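Local coordinates for uncharacterized protein lp_2664 (Lactobacillus plantarum WCFS1, PDB 2PJQ), which is of unknown function but carries an HD domain, which suggests a metal-dependent phosphohydrolase activity, at residues L53-A58 and S118-V123; Q79-Q84 and A97-I102; R140-S145 and G173-H178. All coordinates share one frame; numbering follows the deposited sequence.

Contact 1. Residues L53-A58 and S118-V123; sequences LNLTLA and SLEGQV
Two helices of the HD domain, 53-62 and 119-130, meet where Leu55 and Thr56 of the first face Glu120 and Val123 of the second. Their short segments run 9.0 Å apart at closest approach and cross at -41°, with the N-to-C directions closer to parallel than to antiparallel. Thr56 and Glu120 are level with each other, their CA atoms 5.1 Å apart. His63 and Asp64 follow the end of helix 53-62, and Asp128 lies farther along helix 119-130. With His34 they fit the pattern of an HD-type metal site, probably the one expected of this family, though no metal is bound to them here.

Glu120 takes part mainly through its aliphatic stem. Leu55 CD1 lies 3.3 Å from Glu120 CG, and the two side chains cross at about a right angle. Glu120 CB sits 3.4 Å from Thr56 OG1, a van der Waals contact. Thr56 shows two faces. Its CG2 is anti to the backbone N and meets Val123 CG1 at 3.7 Å. Its OG1 lies beside the backbone N (chi1 -61°) and bonds back to Asn52 O, one turn earlier.

The acid end of Glu120 is used differently from its stem. The chain bends at chi2. OE1 accepts from Asn52 N, just before helix 53-62. OE2 is 3.1 Å from Leu119 N, a weak bond with an N-H...O angle of 127°. Ala51 also packs against this side chain.

The seam is therefore mostly carbon packing, with the Thr56 hydroxyl bonded back into its own helix turn. The carboxylate lies near the N-terminal ends of both helices, a setting likely to favour its charged form. Through OE1 it links helix 119-130 to the residue that leads into helix 53-62.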
loop_
_atom_site.group_PDB
_atom_site.type_symbol
_atom_site.label_atom_id
_atom_site.label_comp_id
_atom_site.label_asym_id
_atom_site.label_seq_id
_atom_site.Cartn_x
_atom_site.Cartn_y
_atom_site.Cartn_z
ATOM N N LEU B 53 -6.701 24.466 -22.538
ATOM C CA LEU B 53 -6.019 24.322 -21.263
ATOM C C LEU B 53 -6.904 24.425 -20.033
ATOM O O LEU B 53 -7.088 23.438 -19.323
ATOM C CB LEU B 53 -4.907 25.358 -21.158
ATOM C CG LEU B 53 -3.771 25.023 -20.204
ATOM C CD1 LEU B 53 -3.052 23.773 -20.704
ATOM C CD2 LEU B 53 -2.818 26.202 -20.123
ATOM N N ASN B 54 -7.447 25.618 -19.785
ATOM C CA ASN B 54 -8.304 25.868 -18.619
ATOM C C ASN B 54 -9.479 24.933 -18.355
ATOM O O ASN B 54 -9.852 24.740 -17.207
ATOM C CB ASN B 54 -8.823 27.302 -18.651
ATOM C CG ASN B 54 -7.715 28.310 -18.510
ATOM O OD1 ASN B 54 -6.534 27.970 -18.653
ATOM N ND2 ASN B 54 -8.079 29.562 -18.244
ATOM N N LEU B 55 -10.087 24.371 -19.390
ATOM C CA LEU B 55 -11.197 23.461 -19.158
ATOM C C LEU B 55 -10.565 22.187 -18.622
ATOM O O LEU B 55 -11.046 21.601 -17.647
ATOM C CB LEU B 55 -11.922 23.138 -20.466
ATOM C CG LEU B 55 -13.325 22.510 -20.472
ATOM C CD1 LEU B 55 -13.548 21.834 -21.817
ATOM C CD2 LEU B 55 -13.493 21.500 -19.362
ATOM N N THR B 56 -9.481 21.770 -19.283
ATOM C CA THR B 56 -8.751 20.553 -18.938
ATOM C C THR B 56 -8.325 20.496 -17.478
ATOM O O THR B 56 -8.735 19.604 -16.740
ATOM C CB THR B 56 -7.476 20.397 -19.817
ATOM O OG1 THR B 56 -7.849 20.304 -21.193
ATOM C CG2 THR B 56 -6.718 19.133 -19.464
ATOM N N LEU B 57 -7.501 21.447 -17.057
ATOM C CA LEU B 57 -7.008 21.438 -15.689
ATOM C C LEU B 57 -8.166 21.510 -14.729
ATOM O O LEU B 57 -8.183 20.799 -13.724
ATOM C CB LEU B 57 -6.052 22.601 -15.439
ATOM C CG LEU B 57 -4.930 22.709 -16.461
ATOM C CD1 LEU B 57 -3.973 23.801 -16.043
ATOM C CD2 LEU B 57 -4.219 21.368 -16.579
ATOM N N ALA B 58 -9.129 22.373 -15.045
ATOM C CA ALA B 58 -10.307 22.547 -14.211
ATOM C C ALA B 58 -10.890 21.167 -13.951
ATOM O O ALA B 58 -11.000 20.742 -12.794
ATOM C CB ALA B 58 -11.311 23.425 -14.910
ATOM N N SER B 118 -14.426 14.155 -24.852
ATOM C CA SER B 118 -13.893 15.362 -25.496
ATOM C C SER B 118 -12.398 15.150 -25.694
ATOM O O SER B 118 -11.874 14.074 -25.406
ATOM C CB SER B 118 -14.056 16.600 -24.605
ATOM O OG SER B 118 -15.355 16.705 -24.071
ATOM N N LEU B 119 -11.712 16.176 -26.186
ATOM C CA LEU B 119 -10.277 16.069 -26.352
ATOM C C LEU B 119 -9.737 16.432 -24.986
ATOM O O LEU B 119 -8.742 15.869 -24.521
ATOM C CB LEU B 119 -9.753 17.060 -27.381
ATOM C CG LEU B 119 -8.229 17.079 -27.566
ATOM C CD1 LEU B 119 -7.743 15.801 -28.232
ATOM C CD2 LEU B 119 -7.853 18.287 -28.399
ATOM N N GLU B 120 -10.410 17.373 -24.333
ATOM C CA GLU B 120 -9.975 17.781 -23.015
ATOM C C GLU B 120 -10.267 16.638 -22.081
ATOM O O GLU B 120 -9.552 16.436 -21.113
ATOM C CB GLU B 120 -10.691 19.047 -22.553
ATOM C CG GLU B 120 -11.752 19.570 -23.503
ATOM C CD GLU B 120 -11.198 19.925 -24.854
ATOM O OE1 GLU B 120 -10.378 20.860 -24.930
ATOM O OE2 GLU B 120 -11.584 19.259 -25.839
ATOM N N GLY B 121 -11.306 15.868 -22.387
ATOM C CA GLY B 121 -11.644 14.725 -21.547
ATOM C C GLY B 121 -10.608 13.610 -21.670
ATOM O O GLY B 121 -10.124 13.070 -20.684
ATOM N N GLN B 122 -10.267 13.261 -22.902
ATOM C CA GLN B 122 -9.285 12.226 -23.136
ATOM C C GLN B 122 -8.015 12.620 -22.428
ATOM O O GLN B 122 -7.297 11.774 -21.910
ATOM C CB GLN B 122 -9.020 12.085 -24.626
ATOM C CG GLN B 122 -10.230 11.576 -25.399
ATOM C CD GLN B 122 -10.041 11.633 -26.901
ATOM O OE1 GLN B 122 -8.911 11.661 -27.412
ATOM N NE2 GLN B 122 -11.153 11.638 -27.623
ATOM N N VAL B 123 -7.734 13.915 -22.388
ATOM C CA VAL B 123 -6.529 14.366 -21.720
ATOM C C VAL B 123 -6.616 14.214 -20.197
ATOM O O VAL B 123 -5.669 13.759 -19.568
ATOM C CB VAL B 123 -6.193 15.822 -22.093
ATOM C CG1 VAL B 123 -5.086 16.354 -21.191
ATOM C CG2 VAL B 123 -5.718 15.882 -23.536
#

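Contact 2. Residues Q79-Q84 and A97-I102; sequences QDLIVQ and AIFAII
The ring of Phe99 reaches across from helix 92-102 and meets Leu81 and Ile82 of helix 74-87 with its far end. Ile82 CD1 is the nearest atom, 3.3 Å from Phe99 CZ, and it also lies 3.9 Å from Phe99 CE2. Leu81 CD2 touches the other flank of the ring end, 3.9 Å from Phe99 CZ and 4.1 Å from Phe99 CE1. Both methyls approach the ring obliquely. Leu81 comes head-on against the phenylalanine, while Ile82 crosses it at about a right angle. The backbones stay well apart, with the CA atoms of Ile82 and Phe99 10.2 Å from each other.

Leu81 extends toward the ring because its CG is anti to the backbone N (chi1 173°). Around this first shell, the ring of His78 meets that of Phe99 with the planes about 20° apart. Leu81 also packs on Tyr18 of helix 9-22 and Leu62 of helix 53-62. With Phe99 cut back to an alanine, Leu81 and Ile82 would probably lose their partner on helix 92-102, and a gap would be likely to open between the two helices.

Ile102 also packs on Leu62, and on His63 of the probable HD signature. The arrangement is apolar helix-to-helix packing within the all-helical HD domain.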
loop_
_atom_site.group_PDB
_atom_site.type_symbol
_atom_site.label_atom_id
_atom_site.label_comp_id
_atom_site.label_asym_id
_atom_site.label_seq_id
_atom_site.Cartn_x
_atom_site.Cartn_y
_atom_site.Cartn_z
ATOM N N GLN B 79 -23.560 18.463 -5.188
ATOM C CA GLN B 79 -24.259 19.667 -4.791
ATOM C C GLN B 79 -23.358 20.681 -4.094
ATOM O O GLN B 79 -23.786 21.791 -3.798
ATOM C CB GLN B 79 -25.486 19.301 -3.945
ATOM C CG GLN B 79 -25.412 19.627 -2.482
ATOM C CD GLN B 79 -26.482 18.889 -1.707
ATOM O OE1 GLN B 79 -27.621 18.775 -2.172
ATOM N NE2 GLN B 79 -26.129 18.383 -0.524
ATOM N N ASP B 80 -22.104 20.319 -3.839
ATOM C CA ASP B 80 -21.171 21.272 -3.239
ATOM C C ASP B 80 -20.370 21.961 -4.334
ATOM O O ASP B 80 -20.271 23.181 -4.362
ATOM C CB ASP B 80 -20.214 20.598 -2.254
ATOM C CG ASP B 80 -20.770 20.552 -0.833
ATOM O OD1 ASP B 80 -21.500 21.495 -0.442
ATOM O OD2 ASP B 80 -20.463 19.582 -0.102
ATOM N N LEU B 81 -19.811 21.178 -5.249
ATOM C CA LEU B 81 -19.021 21.735 -6.340
ATOM C C LEU B 81 -19.785 22.800 -7.138
ATOM O O LEU B 81 -19.187 23.764 -7.629
ATOM C CB LEU B 81 -18.542 20.619 -7.283
ATOM C CG LEU B 81 -17.846 21.079 -8.576
ATOM C CD1 LEU B 81 -16.559 21.835 -8.243
ATOM C CD2 LEU B 81 -17.541 19.887 -9.453
ATOM N N ILE B 82 -21.096 22.637 -7.283
ATOM C CA ILE B 82 -21.857 23.643 -8.029
ATOM C C ILE B 82 -21.860 24.946 -7.225
ATOM O O ILE B 82 -21.593 26.021 -7.758
ATOM C CB ILE B 82 -23.334 23.201 -8.310
ATOM C CG1 ILE B 82 -23.388 22.082 -9.358
ATOM C CG2 ILE B 82 -24.113 24.356 -8.886
ATOM C CD1 ILE B 82 -22.788 20.783 -8.911
ATOM N N VAL B 83 -22.158 24.840 -5.938
ATOM C CA VAL B 83 -22.168 26.007 -5.076
ATOM C C VAL B 83 -20.869 26.756 -5.324
ATOM O O VAL B 83 -20.859 27.980 -5.379
ATOM C CB VAL B 83 -22.303 25.590 -3.571
ATOM C CG1 VAL B 83 -22.122 26.784 -2.648
ATOM C CG2 VAL B 83 -23.689 24.986 -3.339
ATOM N N GLN B 84 -19.778 26.023 -5.518
ATOM C CA GLN B 84 -18.484 26.655 -5.777
ATOM C C GLN B 84 -18.394 27.237 -7.198
ATOM O O GLN B 84 -18.045 28.402 -7.394
ATOM C CB GLN B 84 -17.343 25.655 -5.566
ATOM C CG GLN B 84 -15.961 26.241 -5.866
ATOM C CD GLN B 84 -15.718 27.555 -5.123
ATOM O OE1 GLN B 84 -16.186 27.724 -3.996
ATOM N NE2 GLN B 84 -14.980 28.483 -5.747
ATOM N N ALA B 97 -19.659 21.393 -19.495
ATOM C CA ALA B 97 -18.453 20.764 -20.026
ATOM C C ALA B 97 -17.539 20.133 -18.971
ATOM O O ALA B 97 -16.723 19.262 -19.292
ATOM C CB ALA B 97 -17.658 21.765 -20.876
ATOM N N ILE B 98 -17.683 20.572 -17.723
ATOM C CA ILE B 98 -16.887 20.064 -16.618
ATOM C C ILE B 98 -17.418 18.721 -16.126
ATOM O O ILE B 98 -16.653 17.815 -15.822
ATOM C CB ILE B 98 -16.884 21.078 -15.464
ATOM C CG1 ILE B 98 -16.224 22.369 -15.948
ATOM C CG2 ILE B 98 -16.166 20.506 -14.234
ATOM C CD1 ILE B 98 -16.188 23.493 -14.935
ATOM N N PHE B 99 -18.733 18.583 -16.034
ATOM C CA PHE B 99 -19.283 17.316 -15.582
ATOM C C PHE B 99 -19.218 16.319 -16.702
ATOM O O PHE B 99 -19.076 15.115 -16.468
ATOM C CB PHE B 99 -20.703 17.488 -15.099
ATOM C CG PHE B 99 -20.795 18.160 -13.756
ATOM C CD1 PHE B 99 -20.599 17.434 -12.591
ATOM C CD2 PHE B 99 -21.066 19.523 -13.657
ATOM C CE1 PHE B 99 -20.672 18.051 -11.350
ATOM C CE2 PHE B 99 -21.140 20.147 -12.424
ATOM C CZ PHE B 99 -20.943 19.406 -11.264
ATOM N N ALA B 100 -19.283 16.845 -17.923
ATOM C CA ALA B 100 -19.211 16.041 -19.125
ATOM C C ALA B 100 -17.985 15.160 -19.020
ATOM O O ALA B 100 -18.013 13.990 -19.379
ATOM C CB ALA B 100 -19.088 16.934 -20.323
ATOM N N ILE B 101 -16.902 15.736 -18.512
ATOM C CA ILE B 101 -15.659 15.003 -18.353
ATOM C C ILE B 101 -15.716 14.118 -17.106
ATOM O O ILE B 101 -16.068 12.948 -17.157
ATOM C CB ILE B 101 -14.466 15.977 -18.225
ATOM C CG1 ILE B 101 -14.262 16.718 -19.547
ATOM C CG2 ILE B 101 -13.202 15.210 -17.829
ATOM C CD1 ILE B 101 -13.240 17.824 -19.484
ATOM N N ILE B 102 -15.356 14.707 -15.984
ATOM C CA ILE B 102 -15.350 14.026 -14.711
ATOM C C ILE B 102 -16.284 12.833 -14.630
ATOM O O ILE B 102 -15.840 11.704 -14.427
ATOM C CB ILE B 102 -15.722 15.002 -13.620
ATOM C CG1 ILE B 102 -14.842 16.240 -13.744
ATOM C CG2 ILE B 102 -15.555 14.360 -12.274
ATOM C CD1 ILE B 102 -15.323 17.351 -12.880
#

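Contact 3. Residues R140-S145 and G173-H178; sequences RALYYS and GTAINH
Leu142 and Ala175 mark the closest backbone approach, 6.3 Å between CA atoms, where the middle of helix 134-148 faces the start of helix 175-183. Ala175 points its CB toward the longer helix and carries the contact for its segment. Ser145 OG lies 3.6 Å from that methyl. Leu142 CG lies 4.3 Å from the same Ala175 CB, so the methyl is set against two residues three positions apart on one helix. Leu142 leaves its backbone at a slant, and its side chain then bends in to Ala175. That side chain also packs on Phe179, farther along helix 175-183, and on Phe209 of helix 204-219.

Ser145 OG stands beside its own backbone N (chi1 -48°), which turns it back toward the preceding turn. There it lies 3.4 Å from Ala141 O, and Glu150 OE1 is a weak partner of the same hydroxyl. Thr174 precedes helix 175-183 as its N-cap. Its OG1 accepts from Asn177 N at 3.1 Å, although the place of this oxygen is less sure. The start of the helix is also tied to the chain after helix 134-148, by backbone bonds of Ala175 with Lys151 and Ile176 with Ile152.

Helix 134-148 also faces the second subunit. Leu142 packs on Ala139 of that subunit, and Ser145 on its Tyr143. The contact itself is small and buried. It is van der Waals packing round one methyl, and the serine hydroxyl has its polar neighbours, Ala141 O and Glu150 OE1, outside segment 173-178, so polarity adds little directly between the two segments.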
loop_
_atom_site.group_PDB
_atom_site.type_symbol
_atom_site.label_atom_id
_atom_site.label_comp_id
_atom_site.label_asym_id
_atom_site.label_seq_id
_atom_site.Cartn_x
_atom_site.Cartn_y
_atom_site.Cartn_z
ATOM N N ARG B 140 0.132 3.731 -4.654
ATOM C CA ARG B 140 -1.222 4.230 -4.447
ATOM C C ARG B 140 -2.278 3.141 -4.404
ATOM O O ARG B 140 -3.226 3.209 -3.624
ATOM C CB ARG B 140 -1.599 5.215 -5.536
ATOM C CG ARG B 140 -0.825 6.498 -5.525
ATOM C CD ARG B 140 -1.390 7.328 -6.627
ATOM N NE ARG B 140 -2.806 7.483 -6.362
ATOM C CZ ARG B 140 -3.737 7.637 -7.287
ATOM N NH1 ARG B 140 -3.403 7.655 -8.574
ATOM N NH2 ARG B 140 -5.007 7.761 -6.910
ATOM N N ALA B 141 -2.124 2.151 -5.271
ATOM C CA ALA B 141 -3.044 1.036 -5.330
ATOM C C ALA B 141 -3.127 0.402 -3.948
ATOM O O ALA B 141 -4.156 0.474 -3.290
ATOM C CB ALA B 141 -2.560 0.020 -6.341
ATOM N N LEU B 142 -2.049 -0.210 -3.491
ATOM C CA LEU B 142 -2.088 -0.841 -2.182
ATOM C C LEU B 142 -2.306 0.123 -1.020
ATOM O O LEU B 142 -2.864 -0.250 0.017
ATOM C CB LEU B 142 -0.813 -1.671 -1.947
ATOM C CG LEU B 142 -0.955 -3.029 -2.636
ATOM C CD1 LEU B 142 -0.509 -2.934 -4.101
ATOM C CD2 LEU B 142 -0.162 -4.041 -1.870
ATOM N N TYR B 143 -1.858 1.361 -1.182
ATOM C CA TYR B 143 -2.018 2.354 -0.126
ATOM C C TYR B 143 -3.501 2.599 0.102
ATOM O O TYR B 143 -3.925 2.991 1.188
ATOM C CB TYR B 143 -1.313 3.636 -0.524
ATOM C CG TYR B 143 -1.474 4.746 0.458
ATOM C CD1 TYR B 143 -2.617 5.551 0.453
ATOM C CD2 TYR B 143 -0.474 5.022 1.387
ATOM C CE1 TYR B 143 -2.755 6.617 1.350
ATOM C CE2 TYR B 143 -0.602 6.083 2.287
ATOM C CZ TYR B 143 -1.738 6.874 2.259
ATOM O OH TYR B 143 -1.838 7.936 3.117
ATOM N N TYR B 144 -4.290 2.361 -0.938
ATOM C CA TYR B 144 -5.730 2.523 -0.862
ATOM C C TYR B 144 -6.345 1.329 -0.126
ATOM O O TYR B 144 -7.275 1.481 0.677
ATOM C CB TYR B 144 -6.309 2.612 -2.264
ATOM C CG TYR B 144 -7.817 2.686 -2.281
ATOM C CD1 TYR B 144 -8.484 3.829 -1.855
ATOM C CD2 TYR B 144 -8.573 1.599 -2.696
ATOM C CE1 TYR B 144 -9.862 3.874 -1.846
ATOM C CE2 TYR B 144 -9.936 1.637 -2.687
ATOM C CZ TYR B 144 -10.580 2.764 -2.266
ATOM O OH TYR B 144 -11.953 2.783 -2.258
ATOM N N SER B 145 -5.818 0.143 -0.410
ATOM C CA SER B 145 -6.288 -1.088 0.209
ATOM C C SER B 145 -6.044 -1.041 1.704
ATOM O O SER B 145 -6.834 -1.590 2.479
ATOM C CB SER B 145 -5.559 -2.290 -0.371
ATOM O OG SER B 145 -5.549 -2.220 -1.776
ATOM N N GLY B 173 -12.744 -6.350 -4.453
ATOM C CA GLY B 173 -11.915 -7.439 -4.930
ATOM C C GLY B 173 -10.633 -7.460 -4.131
ATOM O O GLY B 173 -10.561 -6.852 -3.068
ATOM N N THR B 174 -9.619 -8.161 -4.616
ATOM C CA THR B 174 -8.354 -8.179 -3.897
ATOM C C THR B 174 -7.437 -7.137 -4.541
ATOM O O THR B 174 -7.630 -6.750 -5.697
ATOM C CB THR B 174 -7.690 -9.560 -3.958
ATOM O OG1 THR B 174 -7.200 -9.799 -5.282
ATOM C CG2 THR B 174 -8.691 -10.637 -3.601
ATOM N N ALA B 175 -6.447 -6.678 -3.790
ATOM C CA ALA B 175 -5.529 -5.672 -4.290
ATOM C C ALA B 175 -4.836 -6.127 -5.558
ATOM O O ALA B 175 -4.750 -5.382 -6.530
ATOM C CB ALA B 175 -4.512 -5.353 -3.234
ATOM N N ILE B 176 -4.321 -7.349 -5.551
ATOM C CA ILE B 176 -3.639 -7.860 -6.726
ATOM C C ILE B 176 -4.596 -7.904 -7.912
ATOM O O ILE B 176 -4.252 -7.449 -9.001
ATOM C CB ILE B 176 -3.071 -9.282 -6.485
ATOM C CG1 ILE B 176 -1.971 -9.242 -5.419
ATOM C CG2 ILE B 176 -2.500 -9.842 -7.786
ATOM C CD1 ILE B 176 -0.675 -8.578 -5.871
ATOM N N ASN B 177 -5.797 -8.436 -7.706
ATOM C CA ASN B 177 -6.770 -8.534 -8.789
ATOM C C ASN B 177 -7.013 -7.205 -9.513
ATOM O O ASN B 177 -7.436 -7.179 -10.677
ATOM C CB ASN B 177 -8.105 -9.079 -8.270
ATOM C CG ASN B 177 -8.040 -10.551 -7.868
ATOM O OD1 ASN B 177 -7.158 -11.305 -8.297
ATOM N ND2 ASN B 177 -8.997 -10.970 -7.053
ATOM N N HIS B 178 -6.739 -6.099 -8.828
ATOM C CA HIS B 178 -6.940 -4.787 -9.417
ATOM C C HIS B 178 -6.010 -4.545 -10.597
ATOM O O HIS B 178 -6.392 -3.886 -11.559
ATOM C CB HIS B 178 -6.757 -3.691 -8.363
ATOM C CG HIS B 178 -7.407 -2.399 -8.739
ATOM N ND1 HIS B 178 -8.660 -2.344 -9.315
ATOM C CD2 HIS B 178 -6.977 -1.119 -8.650
ATOM C CE1 HIS B 178 -8.970 -1.086 -9.569
ATOM N NE2 HIS B 178 -7.966 -0.323 -9.176
#

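Overall arrangement
From the N terminus, helix 53-62 opens contact 1, and the chain then passes through helices 74-87 and 92-102. Contact 2 joins those two and closes a short loop of 12 intervening residues. This loop is nested inside the larger one that contact 1 closes when helix 119-130 returns to helix 53-62. The two contacts also touch, with Leu55 CD2 3.7 Å from Ile101 CD1, and all four segments lie in the HD domain range. Contact 3 follows in series, closing its own loop between helices 134-148 and 175-183. Its centre is about 28 Å from each of the others, on the opposite side of the chain's centre, beside the dimer interface.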